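PDB 4KPP: Sodium/calcium exchanger membrane region domain-containing protein from Archaeoglobus fulgidus, which probably moves calcium ions across the membrane in exchange for protons, as an H+/Ca2+ antiporter of the sodium/calcium exchanger family. Local coordinates for residues Y151-P156 and L319-S324; A100-T105 and A311-E316; I142-L147 and V170-I175. One frame throughout, in Å; residues are numbered along the deposited sequence.

Contact 1 of 3, residues Y151-P156 and L319-S324; sequences YAFTLP and LTAAQS. With OLB ((2S)-2,3-dihydroxypropyl (9Z)-octadec-9-enoate), chain E.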
loop_
_atom_site.group_PDB
_atom_site.type_symbol
_atom_site.label_atom_id
_atom_site.label_comp_id
_atom_site.label_asym_id
_atom_site.label_seq_id
_atom_site.Cartn_x
_atom_site.Cartn_y
_atom_site.Cartn_z
ATOM N N TYR A 151 15.559 -1.331 -10.193
ATOM C CA TYR A 151 15.945 -2.642 -9.695
ATOM C C TYR A 151 14.894 -3.696 -10.028
ATOM O O TYR A 151 15.229 -4.842 -10.315
ATOM C CB TYR A 151 16.204 -2.613 -8.189
ATOM C CG TYR A 151 16.936 -3.841 -7.707
ATOM C CD1 TYR A 151 18.324 -3.891 -7.721
ATOM C CD2 TYR A 151 16.241 -4.957 -7.257
ATOM C CE1 TYR A 151 19.003 -5.020 -7.290
ATOM C CE2 TYR A 151 16.910 -6.088 -6.825
ATOM C CZ TYR A 151 18.289 -6.114 -6.843
ATOM O OH TYR A 151 18.956 -7.236 -6.410
ATOM N N ALA A 152 13.625 -3.300 -9.991
ATOM C CA ALA A 152 12.525 -4.223 -10.261
ATOM C C ALA A 152 12.501 -4.675 -11.721
ATOM O O ALA A 152 11.958 -5.733 -12.037
ATOM C CB ALA A 152 11.196 -3.603 -9.866
ATOM N N PHE A 153 13.089 -3.876 -12.607
ATOM C CA PHE A 153 13.199 -4.257 -14.015
ATOM C C PHE A 153 14.148 -5.436 -14.227
ATOM O O PHE A 153 14.171 -6.030 -15.299
ATOM C CB PHE A 153 13.661 -3.075 -14.873
ATOM C CG PHE A 153 12.547 -2.173 -15.315
ATOM C CD1 PHE A 153 11.506 -2.668 -16.083
ATOM C CD2 PHE A 153 12.548 -0.824 -14.981
ATOM C CE1 PHE A 153 10.477 -1.840 -16.498
ATOM C CE2 PHE A 153 11.525 0.002 -15.394
ATOM C CZ PHE A 153 10.489 -0.506 -16.153
ATOM N N THR A 154 14.932 -5.769 -13.206
ATOM C CA THR A 154 15.885 -6.869 -13.308
ATOM C C THR A 154 15.251 -8.189 -12.886
ATOM O O THR A 154 15.870 -9.245 -12.984
ATOM C CB THR A 154 17.145 -6.619 -12.457
ATOM O OG1 THR A 154 16.801 -6.637 -11.066
ATOM C CG2 THR A 154 17.772 -5.275 -12.810
ATOM N N LEU A 155 14.007 -8.121 -12.426
ATOM C CA LEU A 155 13.293 -9.313 -11.964
ATOM C C LEU A 155 12.693 -10.201 -13.072
ATOM O O LEU A 155 12.854 -11.419 -13.021
ATOM C CB LEU A 155 12.236 -8.949 -10.911
ATOM C CG LEU A 155 12.770 -8.223 -9.674
ATOM C CD1 LEU A 155 11.665 -8.013 -8.648
ATOM C CD2 LEU A 155 13.949 -8.979 -9.069
ATOM N N PRO A 156 12.003 -9.609 -14.069
ATOM C CA PRO A 156 11.458 -10.461 -15.134
ATOM C C PRO A 156 12.546 -11.121 -15.977
ATOM O O PRO A 156 12.301 -12.166 -16.581
ATOM C CB PRO A 156 10.659 -9.479 -15.998
ATOM C CG PRO A 156 10.376 -8.323 -15.107
ATOM C CD PRO A 156 11.578 -8.206 -14.232
ATOM N N LEU A 319 4.996 -5.027 -16.027
ATOM C CA LEU A 319 3.903 -4.078 -16.204
ATOM C C LEU A 319 3.867 -3.115 -15.024
ATOM O O LEU A 319 3.682 -1.910 -15.200
ATOM C CB LEU A 319 2.569 -4.825 -16.300
ATOM C CG LEU A 319 1.423 -4.297 -17.173
ATOM C CD1 LEU A 319 0.157 -5.099 -16.904
ATOM C CD2 LEU A 319 1.161 -2.812 -16.978
ATOM N N THR A 320 4.043 -3.659 -13.823
ATOM C CA THR A 320 4.002 -2.862 -12.601
ATOM C C THR A 320 5.180 -1.902 -12.540
ATOM O O THR A 320 5.033 -0.749 -12.140
ATOM C CB THR A 320 4.015 -3.753 -11.347
ATOM O OG1 THR A 320 3.005 -4.764 -11.466
ATOM C CG2 THR A 320 3.749 -2.923 -10.104
ATOM N N ALA A 321 6.352 -2.387 -12.941
ATOM C CA ALA A 321 7.548 -1.557 -12.985
ATOM C C ALA A 321 7.378 -0.448 -14.020
ATOM O O ALA A 321 7.794 0.690 -13.800
ATOM C CB ALA A 321 8.759 -2.402 -13.310
ATOM N N ALA A 322 6.758 -0.794 -15.145
ATOM C CA ALA A 322 6.502 0.162 -16.214
ATOM C C ALA A 322 5.566 1.269 -15.748
ATOM O O ALA A 322 5.827 2.449 -15.984
ATOM C CB ALA A 322 5.930 -0.544 -17.437
ATOM N N GLN A 323 4.480 0.883 -15.082
ATOM C CA GLN A 323 3.546 1.850 -14.520
ATOM C C GLN A 323 4.236 2.738 -13.491
ATOM O O GLN A 323 3.922 3.922 -13.369
ATOM C CB GLN A 323 2.361 1.144 -13.859
ATOM C CG GLN A 323 1.290 2.102 -13.350
ATOM C CD GLN A 323 0.402 1.481 -12.291
ATOM O OE1 GLN A 323 0.865 0.705 -11.457
ATOM N NE2 GLN A 323 -0.881 1.817 -12.321
ATOM N N SER A 324 5.178 2.155 -12.755
ATOM C CA SER A 324 5.879 2.872 -11.694
ATOM C C SER A 324 6.880 3.875 -12.255
ATOM O O SER A 324 7.116 4.924 -11.659
ATOM C CB SER A 324 6.575 1.888 -10.750
ATOM O OG SER A 324 5.641 0.976 -10.202
HETATM C C1 OLB E . 22.066 -6.022 -9.793
HETATM C C2 OLB E . 21.711 -5.060 -10.876
HETATM C C3 OLB E . 21.051 -3.863 -10.278
HETATM C C4 OLB E . 21.311 -2.666 -11.131
HETATM C C5 OLB E . 20.027 -2.169 -11.704
HETATM O O19 OLB E . 22.858 -5.694 -8.923
HETATM O O20 OLB E . 21.518 -7.280 -9.769
HETATM C C21 OLB E . 21.916 -8.166 -8.792
HETATM C C22 OLB E . 20.886 -9.233 -8.660
HETATM O O23 OLB E . 20.090 -9.225 -9.783
HETATM C C24 OLB E . 21.560 -10.556 -8.522
HETATM C C6 OLB E . 19.322 -1.327 -10.695
HETATM C C7 OLB E . 20.124 -0.103 -10.410
HETATM C C8 OLB E . 19.260 0.911 -9.739
HETATM C C9 OLB E . 18.837 0.401 -8.403
HETATM C C10 OLB E . 19.723 0.611 -7.223
HETATM C C11 OLB E . 19.816 -0.433 -6.161
HETATM C C12 OLB E . 20.979 -0.116 -5.282
HETATM C C13 OLB E . 21.449 -1.349 -4.587
HETATM C C14 OLB E . 22.097 -2.273 -5.559
HETATM C C15 OLB E . 22.561 -3.485 -4.823
HETATM C C16 OLB E . 23.066 -4.516 -5.777
HETATM C C17 OLB E . 24.269 -4.000 -6.493
HETATM C C18 OLB E . 25.383 -4.991 -6.417
#
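The ring of Phe-153 lies against the methyl of Ala-321, which stands over one of its faces in a CH-pi contact: CB of Ala-321 is 3.8 Å from the centroid of the Phe-153 ring and 17° off its normal. The ring gets there because CG is turned anti to the carbonyl carbon (chi1 -85°), which swings its outer rim across to helix 311-331. CZ of Phe-153 then reaches the backbone beyond the methyl, 3.9 Å from N of Ala-322. Alanine suits the helical side, since its single methyl lets a broad ring settle almost on the backbone. Ala-152 adds a smaller touch, its CB 4.4 Å from CB of Ala-321.

Phe-153 sits within a type I turn that runs from Ala-152 to Leu-155. O of Tyr-151 accepts from both N and OG1 of Thr-154, and the same hydroxyl oxygen sits over the centre of the Tyr-151 ring. On the same side of the ring as this hydroxyl, but out past its rim, lies a monoolein molecule, its C22 3.6 Å from OH of Tyr-151, while the tyrosine hydroxyl bonds to Asp-165. A leucine in place of Tyr-151 would probably leave Asp-165 without this partner and strip the monoolein chain of a flat aromatic neighbour.

In the fold, Tyr-151 also meets Phe-169 edge-to-face, so the end of helix 138-152 is pinned to helix 163-182. Trp-286 packs on both Ala-152 and Ala-321, and helices 96-127 and 357-377 flank other sides of helix 311-331.

Contact 2 of 3, residues A100-T105 and A311-E316; sequences ATANMT and ARQSEE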
loop_
_atom_site.group_PDB
_atom_site.type_symbol
_atom_site.label_atom_id
_atom_site.label_comp_id
_atom_site.label_asym_id
_atom_site.label_seq_id
_atom_site.Cartn_x
_atom_site.Cartn_y
_atom_site.Cartn_z
ATOM N N ALA A 100 1.193 -14.876 -4.613
ATOM C CA ALA A 100 1.995 -13.947 -3.827
ATOM C C ALA A 100 2.427 -12.754 -4.664
ATOM O O ALA A 100 2.369 -11.609 -4.210
ATOM C CB ALA A 100 3.214 -14.654 -3.239
ATOM N N THR A 101 2.849 -13.022 -5.894
ATOM C CA THR A 101 3.314 -11.959 -6.775
ATOM C C THR A 101 2.148 -11.218 -7.425
ATOM O O THR A 101 2.189 -9.999 -7.583
ATOM C CB THR A 101 4.270 -12.490 -7.853
ATOM O OG1 THR A 101 5.319 -13.238 -7.226
ATOM C CG2 THR A 101 4.872 -11.333 -8.635
ATOM N N ALA A 102 1.106 -11.961 -7.785
ATOM C CA ALA A 102 -0.095 -11.370 -8.369
ATOM C C ALA A 102 -0.767 -10.393 -7.405
ATOM O O ALA A 102 -1.229 -9.331 -7.814
ATOM C CB ALA A 102 -1.075 -12.456 -8.800
ATOM N N ASN A 103 -0.823 -10.758 -6.128
ATOM C CA ASN A 103 -1.427 -9.898 -5.113
ATOM C C ASN A 103 -0.606 -8.632 -4.885
ATOM O O ASN A 103 -1.152 -7.543 -4.698
ATOM C CB ASN A 103 -1.606 -10.662 -3.798
ATOM C CG ASN A 103 -2.297 -9.835 -2.732
ATOM O OD1 ASN A 103 -1.646 -9.209 -1.896
ATOM N ND2 ASN A 103 -3.626 -9.831 -2.755
ATOM N N MET A 104 0.712 -8.787 -4.911
ATOM C CA MET A 104 1.630 -7.674 -4.716
ATOM C C MET A 104 1.546 -6.674 -5.868
ATOM O O MET A 104 1.505 -5.461 -5.653
ATOM C CB MET A 104 3.056 -8.206 -4.596
ATOM C CG MET A 104 4.073 -7.185 -4.136
ATOM S SD MET A 104 5.434 -7.045 -5.306
ATOM C CE MET A 104 4.701 -5.995 -6.531
ATOM N N THR A 105 1.540 -7.189 -7.092
ATOM C CA THR A 105 1.466 -6.340 -8.274
ATOM C C THR A 105 0.093 -5.685 -8.370
ATOM O O THR A 105 -0.031 -4.526 -8.780
ATOM C CB THR A 105 1.760 -7.133 -9.563
ATOM O OG1 THR A 105 0.914 -8.288 -9.619
ATOM C CG2 THR A 105 3.221 -7.576 -9.598
ATOM N N ALA A 311 6.069 -17.054 -16.570
ATOM C CA ALA A 311 5.847 -16.122 -17.672
ATOM C C ALA A 311 4.826 -15.048 -17.301
ATOM O O ALA A 311 5.083 -13.855 -17.466
ATOM C CB ALA A 311 5.407 -16.871 -18.927
ATOM N N ARG A 312 3.678 -15.481 -16.787
ATOM C CA ARG A 312 2.607 -14.571 -16.384
ATOM C C ARG A 312 3.058 -13.545 -15.338
ATOM O O ARG A 312 2.913 -12.338 -15.542
ATOM C CB ARG A 312 1.394 -15.360 -15.871
ATOM C CG ARG A 312 0.291 -14.502 -15.259
ATOM C CD ARG A 312 -0.336 -13.574 -16.291
ATOM N NE ARG A 312 -1.324 -12.669 -15.704
ATOM C CZ ARG A 312 -2.610 -12.965 -15.538
ATOM N NH1 ARG A 312 -3.075 -14.150 -15.909
ATOM N NH2 ARG A 312 -3.433 -12.076 -14.998
ATOM N N GLN A 313 3.611 -14.024 -14.226
ATOM C CA GLN A 313 3.996 -13.134 -13.134
ATOM C C GLN A 313 5.137 -12.182 -13.495
ATOM O O GLN A 313 5.191 -11.056 -12.995
ATOM C CB GLN A 313 4.324 -13.927 -11.865
ATOM C CG GLN A 313 3.139 -14.699 -11.309
ATOM C CD GLN A 313 1.862 -13.878 -11.302
ATOM O OE1 GLN A 313 1.796 -12.814 -10.689
ATOM N NE2 GLN A 313 0.842 -14.368 -11.995
ATOM N N SER A 314 6.037 -12.630 -14.369
ATOM C CA SER A 314 7.128 -11.781 -14.850
ATOM C C SER A 314 6.575 -10.607 -15.649
ATOM O O SER A 314 7.050 -9.478 -15.527
ATOM C CB SER A 314 8.108 -12.583 -15.709
ATOM O OG SER A 314 8.692 -13.635 -14.962
ATOM N N GLU A 315 5.565 -10.884 -16.467
ATOM C CA GLU A 315 4.885 -9.842 -17.223
ATOM C C GLU A 315 4.187 -8.877 -16.272
ATOM O O GLU A 315 4.180 -7.670 -16.505
ATOM C CB GLU A 315 3.871 -10.456 -18.195
ATOM C CG GLU A 315 4.492 -11.326 -19.275
ATOM C CD GLU A 315 3.531 -12.370 -19.816
ATOM O OE1 GLU A 315 2.334 -12.329 -19.463
ATOM O OE2 GLU A 315 3.976 -13.239 -20.593
ATOM N N GLU A 316 3.607 -9.412 -15.200
ATOM C CA GLU A 316 2.915 -8.588 -14.213
ATOM C C GLU A 316 3.879 -7.639 -13.515
ATOM O O GLU A 316 3.562 -6.467 -13.303
ATOM C CB GLU A 316 2.193 -9.456 -13.178
ATOM C CG GLU A 316 1.037 -10.273 -13.734
ATOM C CD GLU A 316 -0.126 -9.414 -14.204
ATOM O OE1 GLU A 316 -0.916 -9.899 -15.039
ATOM O OE2 GLU A 316 -0.259 -8.263 -13.734
#
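Van der Waals contact carries most of the join between Thr-101, Ala-102 and Thr-105 on one helix and Gln-313 and Glu-316 on the other. The side chains of Thr-101 and Gln-313 lie alongside, pointing opposite ways, CG2 of Thr-101 lying 4.2 Å from CB of Gln-313. The glutamine side chain bends at chi2 (-44°), which carries its amide over to Ala-102, where OE1 of Gln-313 comes within 3.5 Å of CB of Ala-102. An alanine is small enough to admit it. One turn further along, the side chains of Thr-105 and Glu-316 stand roughly perpendicular, with CG2 of Thr-105 3.9 Å from O of Glu-316.

Polar proximity is not always bonding here. OE1 of Gln-313 stands 3.1 Å from N of Ala-102, yet the angle is too poor for a hydrogen bond. OG1 of Thr-105 is turned back to its own helix, within reach of the carbonyl oxygens of Thr-101 and Ala-102; a threonine can thus keep its hydroxyl at home while presenting its methyl to the neighbour.

The two helices run nearly parallel, their segment axes 9.6 Å apart and crossing at 20°. Helix 96-127 belongs to the first of the chain's two sodium/calcium exchanger regions and helix 311-331 to the second, so the contact joins the two halves of the transporter.

Charge pairing runs along helix 311-331. NE of Arg-312 donates to OE1 of Glu-316 at 2.9 Å, with the N-H pointing well at its acceptor (163°), and NH2 adds a weak bond to the same oxygen. The other carboxylate oxygen, OE2, forms a salt bridge with Arg-109 of helix 96-127.

Contact 3 of 3, residues I142-L147 and V170-I175; sequences IFFLFL and VSLYAI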
loop_
_atom_site.group_PDB
_atom_site.type_symbol
_atom_site.label_atom_id
_atom_site.label_comp_id
_atom_site.label_asym_id
_atom_site.label_seq_id
_atom_site.Cartn_x
_atom_site.Cartn_y
_atom_site.Cartn_z
ATOM N N ILE A 142 10.483 10.168 -4.502
ATOM C CA ILE A 142 10.733 10.067 -5.940
ATOM C C ILE A 142 12.045 9.335 -6.223
ATOM O O ILE A 142 12.108 8.454 -7.083
ATOM C CB ILE A 142 10.775 11.461 -6.603
ATOM C CG1 ILE A 142 9.389 12.106 -6.575
ATOM C CG2 ILE A 142 11.284 11.366 -8.035
ATOM C CD1 ILE A 142 9.338 13.475 -7.227
ATOM N N PHE A 143 13.084 9.706 -5.484
ATOM C CA PHE A 143 14.401 9.096 -5.623
ATOM C C PHE A 143 14.363 7.593 -5.366
ATOM O O PHE A 143 14.890 6.804 -6.152
ATOM C CB PHE A 143 15.385 9.766 -4.663
ATOM C CG PHE A 143 16.758 9.160 -4.672
ATOM C CD1 PHE A 143 17.690 9.541 -5.622
ATOM C CD2 PHE A 143 17.121 8.221 -3.720
ATOM C CE1 PHE A 143 18.959 8.987 -5.630
ATOM C CE2 PHE A 143 18.382 7.666 -3.721
ATOM C CZ PHE A 143 19.305 8.047 -4.677
ATOM N N PHE A 144 13.738 7.201 -4.260
ATOM C CA PHE A 144 13.678 5.792 -3.892
ATOM C C PHE A 144 12.738 5.000 -4.783
ATOM O O PHE A 144 12.946 3.811 -5.010
ATOM C CB PHE A 144 13.311 5.626 -2.420
ATOM C CG PHE A 144 14.476 5.796 -1.499
ATOM C CD1 PHE A 144 15.374 4.758 -1.309
ATOM C CD2 PHE A 144 14.692 6.995 -0.841
ATOM C CE1 PHE A 144 16.459 4.909 -0.471
ATOM C CE2 PHE A 144 15.774 7.150 -0.003
ATOM C CZ PHE A 144 16.658 6.107 0.181
ATOM N N LEU A 145 11.710 5.669 -5.291
ATOM C CA LEU A 145 10.793 5.056 -6.241
ATOM C C LEU A 145 11.537 4.735 -7.530
ATOM O O LEU A 145 11.331 3.688 -8.136
ATOM C CB LEU A 145 9.626 5.997 -6.527
ATOM C CG LEU A 145 8.219 5.491 -6.212
ATOM C CD1 LEU A 145 8.241 4.502 -5.059
ATOM C CD2 LEU A 145 7.313 6.671 -5.889
ATOM N N PHE A 146 12.416 5.644 -7.935
ATOM C CA PHE A 146 13.199 5.460 -9.147
ATOM C C PHE A 146 14.184 4.301 -9.003
ATOM O O PHE A 146 14.323 3.487 -9.910
ATOM C CB PHE A 146 13.932 6.751 -9.502
ATOM C CG PHE A 146 14.511 6.761 -10.888
ATOM C CD1 PHE A 146 13.697 6.576 -11.993
ATOM C CD2 PHE A 146 15.867 6.980 -11.086
ATOM C CE1 PHE A 146 14.224 6.591 -13.271
ATOM C CE2 PHE A 146 16.402 6.999 -12.364
ATOM C CZ PHE A 146 15.577 6.804 -13.458
ATOM N N LEU A 147 14.858 4.221 -7.859
ATOM C CA LEU A 147 15.825 3.153 -7.617
ATOM C C LEU A 147 15.165 1.782 -7.502
ATOM O O LEU A 147 15.690 0.786 -8.008
ATOM C CB LEU A 147 16.647 3.433 -6.356
ATOM C CG LEU A 147 17.640 4.594 -6.409
ATOM C CD1 LEU A 147 18.610 4.504 -5.240
ATOM C CD2 LEU A 147 18.385 4.628 -7.739
ATOM N N VAL A 170 14.476 -4.376 0.987
ATOM C CA VAL A 170 14.359 -4.033 2.399
ATOM C C VAL A 170 15.374 -2.950 2.775
ATOM O O VAL A 170 15.068 -2.047 3.555
ATOM C CB VAL A 170 14.523 -5.280 3.305
ATOM C CG1 VAL A 170 14.654 -4.880 4.769
ATOM C CG2 VAL A 170 13.348 -6.228 3.119
ATOM N N SER A 171 16.574 -3.038 2.205
ATOM C CA SER A 171 17.609 -2.036 2.447
ATOM C C SER A 171 17.175 -0.660 1.956
ATOM O O SER A 171 17.355 0.342 2.652
ATOM C CB SER A 171 18.925 -2.434 1.771
ATOM O OG SER A 171 19.461 -3.609 2.354
ATOM N N LEU A 172 16.609 -0.619 0.754
ATOM C CA LEU A 172 16.120 0.632 0.185
ATOM C C LEU A 172 15.099 1.284 1.105
ATOM O O LEU A 172 15.170 2.485 1.369
ATOM C CB LEU A 172 15.513 0.401 -1.200
ATOM C CG LEU A 172 16.497 0.192 -2.356
ATOM C CD1 LEU A 172 15.758 -0.194 -3.627
ATOM C CD2 LEU A 172 17.337 1.441 -2.580
ATOM N N TYR A 173 14.159 0.490 1.605
ATOM C CA TYR A 173 13.127 1.028 2.482
ATOM C C TYR A 173 13.697 1.466 3.827
ATOM O O TYR A 173 13.315 2.510 4.352
ATOM C CB TYR A 173 11.982 0.035 2.687
ATOM C CG TYR A 173 10.836 0.645 3.457
ATOM C CD1 TYR A 173 10.086 1.675 2.909
ATOM C CD2 TYR A 173 10.517 0.210 4.740
ATOM C CE1 TYR A 173 9.048 2.253 3.608
ATOM C CE2 TYR A 173 9.470 0.780 5.447
ATOM C CZ TYR A 173 8.741 1.801 4.874
ATOM O OH TYR A 173 7.700 2.377 5.562
ATOM N N ALA A 174 14.609 0.669 4.377
ATOM C CA ALA A 174 15.258 1.000 5.646
ATOM C C ALA A 174 15.995 2.336 5.568
ATOM O O ALA A 174 15.888 3.168 6.471
ATOM C CB ALA A 174 16.210 -0.109 6.062
ATOM N N ILE A 175 16.740 2.532 4.483
ATOM C CA ILE A 175 17.441 3.789 4.237
ATOM C C ILE A 175 16.441 4.928 4.048
ATOM O O ILE A 175 16.636 6.035 4.555
ATOM C CB ILE A 175 18.348 3.689 2.993
ATOM C CG1 ILE A 175 19.477 2.685 3.236
ATOM C CG2 ILE A 175 18.924 5.049 2.625
ATOM C CD1 ILE A 175 20.423 2.537 2.062
#
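Phe-144 is the main bump of this interface, its ring entering the hollow between Leu-172 and Ile-175 on the opposing helix. The CG2 methyl of Ile-175 meets the ring at its edge, near the ring plane, 3.5 Å from CZ of Phe-144. The isoleucine side chain runs nearly square to that of the phenylalanine. The ring also passes the backbone, CE1 of Phe-144 coming 3.3 Å from O of Leu-172. It is aimed by its first torsion, with CG anti to the carbonyl carbon (chi1 -81°).

Leu-172 answers with a bump of its own. Its CD2 methyl fits between two side chains one helical turn apart, 4.1 Å from CD1 of Phe-144 and 4.3 Å from CD1 of Leu-147. Leucine suits the place because its chain carries a methyl, CD2, far enough out to rest against both neighbours, while the beta-branched Ile-175 offers CG2 close to its backbone as a firm wall for the ring. Phe-143 backs the wedge within its own helix, its CD2 lying 4.0 Å above one face of the Phe-144 ring.

The segments run antiparallel, at 175°, with axes 10.7 Å apart, a spacing that accommodates the Phe-144 ring between them. They belong to successive helices, both predicted to span the membrane, that form a hairpin joined through the short helix 155-158 and strand 160-161. On other sides, Leu-145 and Phe-146 pack on helix 311-331, Phe-143 touches helix 379-393, and Leu-147 borders the bound monoolein.

Overall arrangement
From the N terminus, the chain first enters contact 2 at 100-105, then contact 3 at 142-147 and contact 1 at 151-156. Contact 3 closes first, at 170-175, after only 22 intervening residues; contact 2 closes at 311-316, and contact 1 last, at 319-324. Contact 3 therefore nests inside the long loop of contact 2, whereas contact 1 crosses both. Contacts 1 and 2 share helix 311-331 and touch, with Thr-320 against Thr-105, tying the second exchanger region to helix 96-127 and to the end of helix 138-152 with the turn after it. Contacts 1 and 3 share helix 138-152, so the hairpin it forms with helix 163-182 is anchored to helix 311-331.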